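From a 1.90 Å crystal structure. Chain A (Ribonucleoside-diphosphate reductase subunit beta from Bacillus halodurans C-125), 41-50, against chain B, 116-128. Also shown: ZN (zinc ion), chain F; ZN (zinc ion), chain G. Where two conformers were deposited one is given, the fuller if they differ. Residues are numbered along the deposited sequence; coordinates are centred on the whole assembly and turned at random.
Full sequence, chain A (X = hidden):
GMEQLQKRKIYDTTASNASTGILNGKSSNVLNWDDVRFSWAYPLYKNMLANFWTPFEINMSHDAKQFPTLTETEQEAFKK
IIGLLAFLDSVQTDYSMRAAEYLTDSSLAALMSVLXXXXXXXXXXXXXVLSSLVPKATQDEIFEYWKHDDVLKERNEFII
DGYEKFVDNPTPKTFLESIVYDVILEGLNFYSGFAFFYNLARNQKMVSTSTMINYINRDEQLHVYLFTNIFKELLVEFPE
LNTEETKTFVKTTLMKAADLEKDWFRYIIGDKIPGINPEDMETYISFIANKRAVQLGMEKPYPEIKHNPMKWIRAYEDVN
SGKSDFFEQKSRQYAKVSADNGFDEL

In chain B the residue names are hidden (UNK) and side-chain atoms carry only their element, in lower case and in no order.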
# COMPACT_ATOMS: atom_id res chain seq x y z
N ALA A 41 -10.23 -0.54 12.93
CA ALA A 41 -9.45 -0.27 11.70
C ALA A 41 -8.53 0.93 11.84
O ALA A 41 -7.39 0.82 11.45
CB ALA A 41 -10.36 -0.09 10.45
N TYR A 42 -8.99 2.03 12.42
CA TYR A 42 -8.16 3.25 12.52
C TYR A 42 -7.05 3.07 13.53
O TYR A 42 -5.92 3.47 13.25
CB TYR A 42 -8.98 4.53 12.78
CG TYR A 42 -8.34 5.89 12.47
CD1 TYR A 42 -7.20 6.06 11.64
CD2 TYR A 42 -8.98 7.05 12.89
CE1 TYR A 42 -6.68 7.36 11.34
CE2 TYR A 42 -8.48 8.34 12.57
CZ TYR A 42 -7.33 8.49 11.82
OH TYR A 42 -6.90 9.80 11.51
N PRO A 43 -7.37 2.52 14.73
CA PRO A 43 -6.29 2.15 15.64
C PRO A 43 -5.24 1.21 15.04
O PRO A 43 -4.06 1.38 15.31
CB PRO A 43 -7.03 1.47 16.78
CG PRO A 43 -8.36 2.01 16.76
CD PRO A 43 -8.68 2.32 15.37
N LEU A 44 -5.64 0.23 14.23
CA LEU A 44 -4.68 -0.64 13.55
C LEU A 44 -3.79 0.14 12.57
O LEU A 44 -2.57 0.01 12.57
CB LEU A 44 -5.41 -1.79 12.85
CG LEU A 44 -4.56 -2.78 12.05
CD1 LEU A 44 -3.40 -3.38 12.88
CD2 LEU A 44 -5.50 -3.84 11.54
N TYR A 45 -4.39 0.98 11.73
CA TYR A 45 -3.62 1.83 10.86
C TYR A 45 -2.57 2.64 11.62
O TYR A 45 -1.39 2.66 11.25
CB TYR A 45 -4.54 2.79 10.06
CG TYR A 45 -3.80 3.91 9.38
CD1 TYR A 45 -3.16 3.74 8.15
CD2 TYR A 45 -3.69 5.14 9.99
CE1 TYR A 45 -2.48 4.78 7.56
CE2 TYR A 45 -2.99 6.13 9.42
CZ TYR A 45 -2.40 5.97 8.21
OH TYR A 45 -1.72 7.06 7.70
N LYS A 46 -3.00 3.26 12.71
CA LYS A 46 -2.12 4.11 13.55
C LYS A 46 -0.95 3.30 14.14
O LYS A 46 0.17 3.82 14.20
CB LYS A 46 -2.92 4.77 14.67
CG LYS A 46 -3.88 5.84 14.21
CD LYS A 46 -4.80 6.31 15.34
CE LYS A 46 -5.74 7.41 14.84
NZ LYS A 46 -6.70 7.91 15.90
N ASN A 47 -1.21 2.06 14.54
CA ASN A 47 -0.15 1.21 15.10
C ASN A 47 0.82 0.81 14.00
O ASN A 47 2.03 0.82 14.22
CB ASN A 47 -0.73 -0.01 15.84
CG ASN A 47 -1.42 0.35 17.16
OD1 ASN A 47 -1.01 1.25 17.88
ND2 ASN A 47 -2.46 -0.41 17.49
N MSE A 48 0.33 0.50 12.81
CA MSE A 48 1.21 0.16 11.69
C MSE A 48 2.12 1.35 11.31
O MSE A 48 3.33 1.16 11.10
CB MSE A 48 0.40 -0.30 10.50
CG MSE A 48 -0.28 -1.59 10.73
SE MSE A 48 -1.33 -2.17 9.20
CE MSE A 48 -0.00 -3.05 8.24
N LEU A 49 1.54 2.54 11.24
CA LEU A 49 2.24 3.77 10.88
C LEU A 49 3.29 4.15 11.94
O LEU A 49 4.40 4.60 11.59
CB LEU A 49 1.23 4.91 10.63
CG LEU A 49 1.77 6.23 10.07
CD1 LEU A 49 2.24 5.97 8.61
CD2 LEU A 49 0.71 7.35 10.17
N ALA A 50 2.95 3.97 13.22
CA ALA A 50 3.90 4.19 14.32
C ALA A 50 5.13 3.26 14.28
O ALA A 50 6.17 3.59 14.78
CB ALA A 50 3.20 4.07 15.70
N UNK B 116 1.19 3.67 -3.64
CA UNK B 116 -0.15 3.41 -3.08
C UNK B 116 -0.19 3.62 -1.56
O UNK B 116 -1.12 4.24 -1.04
o UNK B 116 -2.01 1.81 -3.05
c UNK B 116 -0.65 2.01 -3.44
N UNK B 117 0.85 3.13 -0.88
CA UNK B 117 1.00 3.34 0.55
C UNK B 117 1.08 4.84 0.89
O UNK B 117 0.46 5.32 1.88
c UNK B 117 2.39 3.52 4.86
c UNK B 117 4.27 4.56 3.73
c UNK B 117 2.69 3.23 2.46
c UNK B 117 1.97 2.99 3.63
c UNK B 117 3.54 4.31 4.90
c UNK B 117 3.84 4.01 2.53
c UNK B 117 2.22 2.63 1.13
N UNK B 118 1.84 5.60 0.10
CA UNK B 118 1.93 7.08 0.35
C UNK B 118 0.57 7.79 0.21
O UNK B 118 0.24 8.71 1.00
c UNK B 118 4.37 7.23 -0.22
o UNK B 118 5.23 8.47 -2.05
n UNK B 118 6.66 7.86 -0.46
c UNK B 118 5.45 7.92 -0.99
c UNK B 118 2.99 7.71 -0.54
N UNK B 119 -0.24 7.30 -0.72
CA UNK B 119 -1.60 7.77 -0.94
C UNK B 119 -2.52 7.45 0.23
O UNK B 119 -3.34 8.28 0.60
o UNK B 119 -1.46 9.84 -3.03
c UNK B 119 -2.20 7.22 -2.23
o UNK B 119 -0.81 9.23 -4.98
c UNK B 119 -1.26 8.96 -3.87
c UNK B 119 -1.48 7.50 -3.56
N UNK B 120 -2.35 6.27 0.84
CA UNK B 120 -3.07 5.95 2.07
C UNK B 120 -2.78 7.03 3.16
O UNK B 120 -3.72 7.56 3.77
c UNK B 120 -2.74 4.53 2.63
c UNK B 120 -3.19 3.42 1.68
c UNK B 120 -3.37 4.35 4.03
N UNK B 121 -1.51 7.40 3.34
CA UNK B 121 -1.13 8.39 4.34
C UNK B 121 -1.64 9.80 3.98
O UNK B 121 -2.11 10.54 4.89
c UNK B 121 0.44 8.44 4.59
c UNK B 121 0.99 7.06 4.97
c UNK B 121 0.79 9.49 5.66
N UNK B 122 -1.52 10.18 2.71
CA UNK B 122 -2.01 11.48 2.22
C UNK B 122 -3.48 11.59 2.50
O UNK B 122 -3.91 12.57 3.04
c UNK B 122 -0.39 11.72 0.30
c UNK B 122 1.29 11.98 -1.11
c UNK B 122 0.77 11.58 0.99
n UNK B 122 1.80 11.74 0.09
n UNK B 122 -0.03 11.98 -1.00
c UNK B 122 -1.82 11.62 0.74
N UNK B 123 -4.25 10.56 2.13
CA UNK B 123 -5.69 10.59 2.33
C UNK B 123 -6.02 10.69 3.81
O UNK B 123 -6.86 11.50 4.22
n UNK B 123 -8.38 8.49 2.68
c UNK B 123 -6.39 9.38 1.70
c UNK B 123 -7.87 9.42 1.91
o UNK B 123 -8.55 10.29 1.37
N UNK B 124 -5.33 9.90 4.64
CA UNK B 124 -5.53 9.95 6.08
C UNK B 124 -5.19 11.31 6.69
O UNK B 124 -5.84 11.75 7.65
c UNK B 124 -4.92 8.78 8.29
o UNK B 124 -2.67 9.45 8.78
n UNK B 124 -4.24 10.15 10.19
c UNK B 124 -3.84 9.52 9.10
c UNK B 124 -4.76 8.82 6.77
N UNK B 125 -4.17 11.94 6.16
CA UNK B 125 -3.78 13.26 6.62
C UNK B 125 -4.92 14.29 6.48
O UNK B 125 -4.99 15.24 7.28
c UNK B 125 -2.54 13.74 5.88
o UNK B 125 -1.44 12.90 6.16
N UNK B 126 -5.81 14.11 5.49
CA UNK B 126 -6.98 15.04 5.34
C UNK B 126 -8.02 14.83 6.43
O UNK B 126 -8.62 15.80 6.88
c UNK B 126 -4.83 16.22 1.77
c UNK B 126 -7.63 15.00 3.93
c UNK B 126 -6.61 14.15 1.85
o UNK B 126 -3.91 15.23 -0.18
c UNK B 126 -5.74 16.15 2.77
c UNK B 126 -4.82 15.23 0.82
c UNK B 126 -5.71 14.22 0.85
c UNK B 126 -6.65 15.10 2.84
N UNK B 127 -8.23 13.58 6.87
CA UNK B 127 -9.06 13.32 8.04
C UNK B 127 -8.42 13.95 9.30
O UNK B 127 -9.12 14.48 10.17
c UNK B 127 -9.22 11.81 8.29
o UNK B 127 -10.05 11.20 7.35
N UNK B 128 -7.09 13.82 9.42
CA UNK B 128 -6.35 14.40 10.52
C UNK B 128 -6.53 15.93 10.54
O UNK B 128 -6.82 16.50 11.60
c UNK B 128 -4.88 14.00 10.43
o UNK B 128 -1.46 16.23 14.41
c UNK B 128 -2.39 16.36 12.20
c UNK B 128 -3.84 14.03 12.74
c UNK B 128 -3.24 15.78 11.21
c UNK B 128 -2.29 15.73 13.44
c UNK B 128 -3.99 14.62 11.48
c UNK B 128 -3.00 14.58 13.71
ZN ZN F . -1.30 12.00 -2.73
ZN ZN G . 0.06 10.97 -5.71
O HOH W 1 -1.40 14.11 -2.82
O HOH W 2 0.34 12.12 -4.15
O HOH W 3 -2.03 11.93 -5.67

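Position 116 carries one carbon and then one oxygen, out of reach of the chain A stretch. It is Ser B116. Position 117 has one carbon followed by a ring of six carbons with no oxygen. The end of the ring approaches Leu A49. This is Phe B117, and Phe B117 CZ lies 4.3 Å from Leu A49 CD1.

Position 118 has three carbons in line, the third bearing one oxygen and one nitrogen, out of reach of the chain A stretch. That is an amide, Gln B118. Position 119 also has three carbons, but the third bears two oxygens, a carboxylate. One oxygen lies by each zinc ion. This is Glu B119. Glu B119 OE1 is 2.2 Å from ZN of chain F and Glu B119 OE2 is 2.1 Å from ZN of chain G, so the carboxylate bridges the two metals.

Position 120 has one carbon carrying two more. The CA-to-CB bond points toward the chain A stretch, and a methyl meets the ring of Tyr A45. It is Val B120, with Val B120 CG1 3.7 Å from Tyr A45 CE1. Position 121 shows the same branched set of three carbons, its CA-to-CB bond sideways, near Tyr A45 and Leu A49. It is Val B121. Val B121 CG2 is 4.0 Å from Leu A49 CD1 and 3.8 Å from Tyr A45 OH.

Position 122 has one carbon and a five-membered ring of three carbons and two nitrogens. Its CA-to-CB bond points away from the chain A stretch, and a ring nitrogen meets a zinc. This is His B122; His B122 ND1 is 2.1 Å from ZN of chain F. Position 123 has two carbons, the second carrying one oxygen and one nitrogen, out of reach of the chain A stretch. It is Asn B123.

Position 124 has three carbons, the last with one oxygen and one nitrogen. Its CA-to-CB bond points toward the chain A stretch. The nitrogen meets Tyr A42 and the oxygen meets Tyr A45. It is Gln B124. Gln B124 NE2 donates to Tyr A42 OH at 3.0 Å, and Gln B124 OE1 accepts from Tyr A45 OH at 2.8 Å.

Position 125 is one carbon and one oxygen, with no contact across. It is Ser B125. Position 126 has one carbon, then a ring of six carbons bearing one oxygen, out of reach. It is Tyr B126. Position 127 is one carbon and one oxygen; the carbon nears Tyr A42. It is Ser B127. Position 128 repeats the make-up of 126, without a contact across. It is Tyr B128.

The helix axes approach no closer than 12.6 Å, so side chains span the gap. Gln B124 is the polar centre: its amide uses both ends, giving a hydrogen to one tyrosine hydroxyl and taking one from the other. Beside it, Val B120, Val B121 and Phe B117 form an apolar patch against Tyr A45 and Leu A49. The zinc ligands Glu B119 and His B122 make no contact with the chain A stretch.

Chain B, residues 116-128: SFQEVVHNQSYSY
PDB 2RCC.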